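PDB 1ODL: purine nucleoside phosphorylase from Thermus thermophilus, which probably catalyses the reversible phosphorolysis of purine nucleosides, giving the free purine base and a pentose 1-phosphate. Local coordinates for residues I104-A109 / A198-S203. Numbering follows the deposited sequence.
Sequences IVAQGA and AILAVS
Ile104 and Leu200 face each other as a hydrogen-bonded antiparallel pair: Ile104 N gives its hydrogen to Leu200 O at 2.8 Å, and Leu200 N returns the bond to Ile104 O, also at 2.8 Å. Two residues on, Ala106 N reaches Ala198 O at 3.0 Å. Ile104 O has a second neighbour, a CA-H...O contact from Ile199 CA at 3.2 Å. Beyond the last direct bond a water takes over, donating to Ala106 O and accepting from Ala198 N, so the two backbones stay linked where they begin to part. The contact lies inside the mixed sheet of the phosphorylase superfamily fold, with a further strand beyond each of the two: strand 195-205 lies between strand 84-93, its parallel neighbour, and strand 103-106, which on its other side pairs with strand 148-150. At Gln107 the chain turns a corner, and that side chain hydrogen-bonds to Arg190 and Pro129 of a second subunit. On the face that Ile104 and Leu200 share, Ile104, with CG1 beside its backbone N (chi1 -62°) and the chain then extended, carries CD1 to Val202 CG2 at 4.0 Å, the two side chains crossing at a slant. Ala106 CB sits 4.0 Å from Ala198 CB, and Phe186 of helix 182-192 touches both alanines. On the face of Val105, Ile199 turns its side chain to Met224 and Val227 of helix 214-232.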
loop_
_atom_site.group_PDB
_atom_site.type_symbol
_atom_site.label_atom_id
_atom_site.label_comp_id
_atom_site.label_asym_id
_atom_site.label_seq_id
_atom_site.Cartn_x
_atom_site.Cartn_y
_atom_site.Cartn_z
ATOM N N ILE A 104 -20.163 18.200 17.926
ATOM C CA ILE A 104 -19.689 18.060 16.556
ATOM C C ILE A 104 -20.632 17.167 15.773
ATOM O O ILE A 104 -20.831 16.004 16.130
ATOM C CB ILE A 104 -18.292 17.409 16.476
ATOM C CG1 ILE A 104 -17.258 18.278 17.189
ATOM C CG2 ILE A 104 -17.890 17.203 15.004
ATOM C CD1 ILE A 104 -15.880 17.664 17.180
ATOM N N VAL A 105 -21.228 17.719 14.721
ATOM C CA VAL A 105 -22.096 16.943 13.849
ATOM C C VAL A 105 -21.137 16.453 12.776
ATOM O O VAL A 105 -20.632 17.243 11.980
ATOM C CB VAL A 105 -23.186 17.809 13.208
ATOM C CG1 VAL A 105 -24.006 16.970 12.226
ATOM C CG2 VAL A 105 -24.093 18.375 14.296
ATOM N N ALA A 106 -20.874 15.152 12.778
ATOM C CA ALA A 106 -19.947 14.534 11.837
ATOM C C ALA A 106 -20.429 14.525 10.398
ATOM O O ALA A 106 -21.311 13.752 10.027
ATOM C CB ALA A 106 -19.639 13.110 12.286
ATOM N N GLN A 107 -19.832 15.391 9.589
ATOM C CA GLN A 107 -20.165 15.492 8.174
ATOM C C GLN A 107 -19.505 14.338 7.426
ATOM O O GLN A 107 -19.964 13.929 6.357
ATOM C CB GLN A 107 -19.659 16.823 7.622
ATOM C CG GLN A 107 -19.664 16.928 6.106
ATOM C CD GLN A 107 -18.991 18.197 5.622
ATOM O OE1 GLN A 107 -18.105 18.727 6.290
ATOM N NE2 GLN A 107 -19.395 18.683 4.452
ATOM N N GLY A 108 -18.418 13.830 8.004
ATOM C CA GLY A 108 -17.685 12.725 7.407
ATOM C C GLY A 108 -16.707 12.128 8.406
ATOM O O GLY A 108 -16.503 12.690 9.487
ATOM N N ALA A 109 -16.092 11.003 8.048
ATOM C CA ALA A 109 -15.144 10.343 8.936
ATOM C C ALA A 109 -13.938 9.797 8.188
ATOM O O ALA A 109 -14.069 8.876 7.387
ATOM C CB ALA A 109 -15.850 9.204 9.691
ATOM N N ALA A 198 -23.784 10.709 13.130
ATOM C CA ALA A 198 -23.000 10.742 14.351
ATOM C C ALA A 198 -22.842 12.166 14.845
ATOM O O ALA A 198 -22.637 13.094 14.064
ATOM C CB ALA A 198 -21.621 10.118 14.118
ATOM N N ILE A 199 -22.968 12.329 16.151
ATOM C CA ILE A 199 -22.801 13.623 16.777
ATOM C C ILE A 199 -21.890 13.315 17.959
ATOM O O ILE A 199 -22.023 12.270 18.597
ATOM C CB ILE A 199 -24.150 14.214 17.241
ATOM C CG1 ILE A 199 -23.914 15.576 17.894
ATOM C CG2 ILE A 199 -24.852 13.253 18.175
ATOM C CD1 ILE A 199 -25.174 16.315 18.268
ATOM N N LEU A 200 -20.952 14.209 18.237
ATOM C CA LEU A 200 -20.000 13.965 19.308
ATOM C C LEU A 200 -19.841 15.124 20.280
ATOM O O LEU A 200 -20.109 16.272 19.948
ATOM C CB LEU A 200 -18.641 13.646 18.685
ATOM C CG LEU A 200 -18.692 12.525 17.650
ATOM C CD1 LEU A 200 -17.929 12.928 16.415
ATOM C CD2 LEU A 200 -18.130 11.259 18.250
ATOM N N ALA A 201 -19.393 14.802 21.487
ATOM C CA ALA A 201 -19.148 15.805 22.510
ATOM C C ALA A 201 -17.661 15.730 22.803
ATOM O O ALA A 201 -17.144 14.665 23.133
ATOM C CB ALA A 201 -19.949 15.493 23.771
ATOM N N VAL A 202 -16.967 16.849 22.651
ATOM C CA VAL A 202 -15.535 16.874 22.910
ATOM C C VAL A 202 -15.299 16.648 24.407
ATOM O O VAL A 202 -15.827 17.375 25.247
ATOM C CB VAL A 202 -14.921 18.219 22.481
ATOM C CG1 VAL A 202 -13.438 18.230 22.780
ATOM C CG2 VAL A 202 -15.163 18.440 20.996
ATOM N N SER A 203 -14.518 15.626 24.735
ATOM C CA SER A 203 -14.240 15.320 26.131
ATOM C C SER A 203 -12.830 15.721 26.543
ATOM O O SER A 203 -12.490 15.677 27.725
ATOM C CB SER A 203 -14.450 13.825 26.389
ATOM O OG SER A 203 -13.676 13.051 25.489
HETATM O O HOH W 1 -23.662 12.886 11.267
#